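Local structure of flagellin B1 (Methanocaldococcus jannaschii DSM 2661, 5YA6) at residues B[50-55]-B[61-66]; B[27-32]-B[158-163]. The protein probably serves as a building block of the archaellum, the rotating filament that drives archaeal swimming, and holds a calcium ion in its globular domain. All coordinates share one frame; numbering follows the deposited sequence.

Interaction 1 (B[50-55]-B[61-66])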
loop_
_atom_site.group_PDB
_atom_site.type_symbol
_atom_site.label_atom_id
_atom_site.label_comp_id
_atom_site.label_asym_id
_atom_site.label_seq_id
_atom_site.Cartn_x
_atom_site.Cartn_y
_atom_site.Cartn_z
ATOM N N ALA B 50 -0.022 2.287 17.532
ATOM C CA ALA B 50 -0.416 2.043 16.151
ATOM C C ALA B 50 0.656 2.557 15.230
ATOM O O ALA B 50 1.272 3.621 15.476
ATOM C CB ALA B 50 -1.771 2.698 15.855
ATOM N N LYS B 51 0.935 1.827 14.142
ATOM C CA LYS B 51 1.972 2.177 13.245
ATOM C C LYS B 51 1.323 2.490 11.904
ATOM O O LYS B 51 0.385 1.818 11.508
ATOM C CB LYS B 51 2.966 1.051 13.101
ATOM C CG LYS B 51 3.810 0.856 14.387
ATOM C CD LYS B 51 4.457 -0.505 14.521
ATOM C CE LYS B 51 5.338 -0.585 15.778
ATOM N NZ LYS B 51 4.685 -0.142 17.079
ATOM N N LEU B 52 1.803 3.543 11.300
ATOM C CA LEU B 52 1.431 3.962 9.993
ATOM C C LEU B 52 2.565 3.580 9.033
ATOM O O LEU B 52 3.675 4.124 9.090
ATOM C CB LEU B 52 1.159 5.451 9.975
ATOM C CG LEU B 52 0.759 6.039 8.610
ATOM C CD1 LEU B 52 -0.541 5.373 8.115
ATOM C CD2 LEU B 52 0.597 7.535 8.698
ATOM N N PHE B 53 2.228 2.738 8.050
ATOM C CA PHE B 53 3.175 2.276 7.007
ATOM C C PHE B 53 2.853 2.977 5.731
ATOM O O PHE B 53 1.692 2.983 5.352
ATOM C CB PHE B 53 3.030 0.732 6.856
ATOM C CG PHE B 53 3.362 -0.064 8.107
ATOM C CD1 PHE B 53 4.658 -0.533 8.361
ATOM C CD2 PHE B 53 2.398 -0.386 8.997
ATOM C CE1 PHE B 53 4.952 -1.223 9.541
ATOM C CE2 PHE B 53 2.676 -1.100 10.166
ATOM C CZ PHE B 53 3.963 -1.539 10.427
ATOM N N LEU B 54 3.807 3.630 5.110
ATOM C CA LEU B 54 3.598 4.297 3.850
ATOM C C LEU B 54 4.704 3.970 2.846
ATOM O O LEU B 54 5.849 4.316 3.089
ATOM C CB LEU B 54 3.632 5.786 4.049
ATOM C CG LEU B 54 2.503 6.392 4.901
ATOM C CD1 LEU B 54 2.791 7.873 5.178
ATOM C CD2 LEU B 54 1.178 6.259 4.188
ATOM N N ILE B 55 4.347 3.484 1.667
ATOM C CA ILE B 55 5.304 3.274 0.595
ATOM C C ILE B 55 5.168 4.381 -0.456
ATOM O O ILE B 55 4.080 4.710 -0.941
ATOM C CB ILE B 55 5.003 1.921 -0.116
ATOM C CG1 ILE B 55 5.022 0.739 0.832
ATOM C CG2 ILE B 55 5.974 1.692 -1.308
ATOM C CD1 ILE B 55 4.202 -0.472 0.398
ATOM N N HIS B 61 8.162 3.506 4.756
ATOM C CA HIS B 61 8.329 4.311 5.977
ATOM C C HIS B 61 7.405 3.816 7.013
ATOM O O HIS B 61 6.250 3.477 6.683
ATOM C CB HIS B 61 8.028 5.768 5.693
ATOM C CG HIS B 61 8.896 6.348 4.657
ATOM N ND1 HIS B 61 10.068 6.995 4.956
ATOM C CD2 HIS B 61 8.793 6.352 3.313
ATOM C CE1 HIS B 61 10.635 7.395 3.833
ATOM N NE2 HIS B 61 9.882 7.005 2.823
ATOM N N VAL B 62 7.828 3.812 8.299
ATOM C CA VAL B 62 6.995 3.446 9.417
ATOM C C VAL B 62 6.968 4.656 10.354
ATOM O O VAL B 62 8.025 5.204 10.716
ATOM C CB VAL B 62 7.522 2.227 10.220
ATOM C CG1 VAL B 62 6.511 1.742 11.228
ATOM C CG2 VAL B 62 7.864 1.094 9.250
ATOM N N LEU B 63 5.771 5.147 10.632
ATOM C CA LEU B 63 5.574 6.306 11.501
ATOM C C LEU B 63 4.852 5.921 12.742
ATOM O O LEU B 63 3.857 5.162 12.756
ATOM C CB LEU B 63 4.757 7.406 10.805
ATOM C CG LEU B 63 5.288 8.149 9.613
ATOM C CD1 LEU B 63 5.327 7.314 8.389
ATOM C CD2 LEU B 63 4.411 9.350 9.294
ATOM N N ASN B 64 5.298 6.517 13.851
ATOM C CA ASN B 64 4.744 6.239 15.157
ATOM C C ASN B 64 3.950 7.392 15.761
ATOM O O ASN B 64 4.054 8.536 15.259
ATOM C CB ASN B 64 5.889 5.853 16.118
ATOM C CG ASN B 64 6.589 4.585 15.646
ATOM O OD1 ASN B 64 6.028 3.496 15.726
ATOM N ND2 ASN B 64 7.784 4.734 15.119
ATOM N N TYR B 65 3.162 7.102 16.783
ATOM C CA TYR B 65 2.251 8.057 17.397
ATOM C C TYR B 65 3.063 9.124 18.161
ATOM O O TYR B 65 3.733 8.792 19.128
ATOM C CB TYR B 65 1.320 7.280 18.307
ATOM C CG TYR B 65 0.230 7.980 19.080
ATOM C CD1 TYR B 65 0.519 8.788 20.197
ATOM C CD2 TYR B 65 -1.088 7.792 18.765
ATOM C CE1 TYR B 65 -0.482 9.381 20.901
ATOM C CE2 TYR B 65 -2.117 8.330 19.516
ATOM C CZ TYR B 65 -1.817 9.155 20.609
ATOM O OH TYR B 65 -2.854 9.641 21.333
ATOM N N SER B 66 2.920 10.387 17.781
ATOM C CA SER B 66 3.609 11.455 18.537
ATOM C C SER B 66 2.762 11.966 19.653
ATOM O O SER B 66 3.202 11.960 20.832
ATOM C CB SER B 66 3.938 12.607 17.595
ATOM O OG SER B 66 4.621 13.619 18.317
HETATM O O HOH W 1 2.834 4.314 17.699
#

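Interaction 2 (B[27-32]-B[158-163])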
loop_
_atom_site.group_PDB
_atom_site.type_symbol
_atom_site.label_atom_id
_atom_site.label_comp_id
_atom_site.label_asym_id
_atom_site.label_seq_id
_atom_site.Cartn_x
_atom_site.Cartn_y
_atom_site.Cartn_z
ATOM N N GLY B 27 6.401 22.719 -4.777
ATOM C CA GLY B 27 6.125 21.990 -6.034
ATOM C C GLY B 27 5.316 20.724 -5.881
ATOM O O GLY B 27 5.463 19.792 -6.706
ATOM N N GLY B 28 4.543 20.653 -4.811
ATOM C CA GLY B 28 3.852 19.415 -4.489
ATOM C C GLY B 28 3.085 19.374 -3.203
ATOM O O GLY B 28 2.972 20.383 -2.481
ATOM N N ILE B 29 2.613 18.167 -2.879
ATOM C CA ILE B 29 1.919 17.960 -1.637
ATOM C C ILE B 29 2.897 17.782 -0.465
ATOM O O ILE B 29 3.702 16.837 -0.479
ATOM C CB ILE B 29 0.896 16.806 -1.764
ATOM C CG1 ILE B 29 -0.214 17.294 -2.720
ATOM C CG2 ILE B 29 0.387 16.341 -0.397
ATOM C CD1 ILE B 29 -1.205 16.244 -3.040
ATOM N N ASP B 30 2.863 18.704 0.487
ATOM C CA ASP B 30 3.823 18.647 1.577
ATOM C C ASP B 30 3.246 18.009 2.837
ATOM O O ASP B 30 3.986 17.650 3.715
ATOM C CB ASP B 30 4.386 20.044 1.876
ATOM C CG ASP B 30 3.324 20.994 2.403
ATOM O OD1 ASP B 30 2.319 21.133 1.727
ATOM O OD2 ASP B 30 3.464 21.588 3.505
ATOM N N LYS B 31 1.918 17.921 2.954
ATOM C CA LYS B 31 1.271 17.417 4.129
ATOM C C LYS B 31 0.061 16.577 3.747
ATOM O O LYS B 31 -0.622 16.871 2.686
ATOM C CB LYS B 31 0.815 18.529 5.071
ATOM C CG LYS B 31 1.902 19.333 5.762
ATOM C CD LYS B 31 1.238 20.433 6.597
ATOM C CE LYS B 31 2.203 20.987 7.568
ATOM N NZ LYS B 31 1.564 22.100 8.354
ATOM N N LEU B 32 -0.191 15.540 4.549
ATOM C CA LEU B 32 -1.336 14.599 4.349
ATOM C C LEU B 32 -2.191 14.618 5.600
ATOM O O LEU B 32 -1.676 14.711 6.712
ATOM C CB LEU B 32 -0.901 13.153 4.074
ATOM C CG LEU B 32 -0.048 12.951 2.833
ATOM C CD1 LEU B 32 0.547 11.582 2.835
ATOM C CD2 LEU B 32 -0.865 13.210 1.573
ATOM N N ALA B 158 -2.727 14.649 -11.664
ATOM C CA ALA B 158 -1.739 15.119 -12.598
ATOM C C ALA B 158 -1.566 16.663 -12.598
ATOM O O ALA B 158 -0.638 17.171 -13.196
ATOM C CB ALA B 158 -2.132 14.618 -14.001
ATOM N N ALA B 159 -2.474 17.354 -11.929
ATOM C CA ALA B 159 -2.353 18.818 -11.706
ATOM C C ALA B 159 -2.873 19.158 -10.337
ATOM O O ALA B 159 -3.945 18.642 -9.865
ATOM C CB ALA B 159 -3.112 19.581 -12.769
ATOM N N TYR B 160 -2.098 20.021 -9.653
ATOM C CA TYR B 160 -2.541 20.550 -8.397
ATOM C C TYR B 160 -3.121 21.952 -8.631
ATOM O O TYR B 160 -2.341 22.858 -9.011
ATOM C CB TYR B 160 -1.390 20.630 -7.404
ATOM C CG TYR B 160 -0.725 19.270 -7.051
ATOM C CD1 TYR B 160 -1.488 18.150 -6.796
ATOM C CD2 TYR B 160 0.619 19.140 -7.005
ATOM C CE1 TYR B 160 -0.897 16.943 -6.449
ATOM C CE2 TYR B 160 1.239 17.927 -6.681
ATOM C CZ TYR B 160 0.474 16.833 -6.417
ATOM O OH TYR B 160 1.004 15.630 -6.035
ATOM N N THR B 161 -4.437 22.074 -8.439
ATOM C CA THR B 161 -5.228 23.274 -8.789
ATOM C C THR B 161 -5.690 24.130 -7.635
ATOM O O THR B 161 -6.193 25.244 -7.899
ATOM C CB THR B 161 -6.510 22.863 -9.530
ATOM O OG1 THR B 161 -7.394 22.219 -8.606
ATOM C CG2 THR B 161 -6.196 21.920 -10.626
ATOM N N GLN B 162 -5.600 23.639 -6.392
ATOM C CA GLN B 162 -5.915 24.400 -5.198
ATOM C C GLN B 162 -5.086 23.909 -4.059
ATOM O O GLN B 162 -4.334 22.894 -4.194
ATOM C CB GLN B 162 -7.417 24.295 -4.885
ATOM C CG GLN B 162 -7.880 22.899 -4.533
ATOM C CD GLN B 162 -9.182 22.477 -5.188
ATOM O OE1 GLN B 162 -9.409 22.701 -6.398
ATOM N NE2 GLN B 162 -10.039 21.822 -4.401
ATOM N N THR B 163 -5.210 24.567 -2.926
ATOM C CA THR B 163 -4.360 24.281 -1.794
ATOM C C THR B 163 -4.759 22.979 -1.049
ATOM O O THR B 163 -3.865 22.282 -0.518
ATOM C CB THR B 163 -4.346 25.463 -0.790
ATOM O OG1 THR B 163 -4.056 26.665 -1.508
ATOM C CG2 THR B 163 -3.282 25.332 0.158
#

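Interaction 1 (B[50-55]-B[61-66])
Leu52 and Leu63 grip each other through both backbone amides: Leu52 N reaches Leu63 O at 3.0 Å, and Leu63 N returns to Leu52 O at 2.8 Å. Two residues on, Leu54 and His61 form the second reciprocal pair, Leu54 N binding His61 O at 2.9 Å and His61 N binding Leu54 O at 3.0 Å. Between these hydrogen-bonded pairs sits the non-hydrogen-bonded pair Phe53 and Val62, where Phe53 CA lies 3.3 Å from His61 O in a CA-H...O contact. This is the beta hairpin of strands 51-56 and 59-69, at neighbouring positions in the large sheet; its outer flanks continue to strands 137-143 and 94-99.

The apolar contacts split between the two faces. Phe53 CG sits beside its own backbone N (chi1 -62°), which brings the CD1/CE1 side of the ring against Val62; Val62 runs alongside, its CG2 obliquely placed 3.7 Å from Phe53 CD1, and Gly58 of the second subunit packs on the same phenyl group. On the other face Leu54 CD1 meets Leu63 CD1 at 4.1 Å, while Leu52 and Leu63 both lean on Tyr95 and Val122. The His61 ring turns an edge to Leu54 O, which lies in its plane, and meets Phe128 edge-to-face.

Where the pairing opens beyond Lys51 and Asn64, a water bridges the strands, donating to Ala50 O and accepting from Tyr65 N.

Interaction 2 (B[27-32]-B[158-163])
A G1 beta bulge, in which Gly27 and Gly28 both stand opposite Asp23, starts strand 28-38, and Tyr160 from the loop between strands 150-155 and 164-168 packs against this strand end. The positive phi of Gly27 (79°) suits the first place of such a bulge. Gly28 meets the ring with its backbone, its CA 3.7 Å from Tyr160 CE2 in an oblique approach.

Ile29 carries the rest. With CG1 set beside the backbone N (chi1 -68°) and the chain extended beyond it, the ethyl arm reaches across the tyrosine. Ile29 CG1 sits over one face of the Tyr160 ring, 4.1 Å from the centroid and displaced toward the rim, a CH-pi contact tilted 25° from the ring normal. The outer methyl goes further, Ile29 CD1 closing to 3.5 Å on Tyr160 CE1. The two side chains cross at about a right angle.

Tyr160 has other holds: its OH hydrogen-bonds Ile132 O and makes weak bonds to Pro133 O and Thr156 OG1, and its ring meets that of Tyr22. Ile132 is also a backbone partner of Ile29.

No hydrogen bond joins the two segments, and the direct contact between them is dispersion and CH-pi attraction; the hydroxyl's bond to Ile132 O holds the far end of the ring, while Ile29 on one face and Tyr22 restrict its turning.

How the interactions relate
Both contacts reach the same large sheet, but their centres lie 22 Å apart and they do not touch. Interaction 1 is local pairing between successive strands: backbone bonds set its register, and its side chains divide between a face of buried leucines edged by His61 and a face where buried Phe53, which the second subunit touches, lies beside exposed Val62. Interaction 2 ties together parts more than a hundred residues apart; it is small, buried where it touches, made without hydrogen bonds, and no other subunit of the assembly reaches its segments. One builds the sheet from within, while the other packs a loop onto a strand end. Calcium belongs to neither, the Tyr65 side chain of interaction 1 lying about 12 Å from the ion.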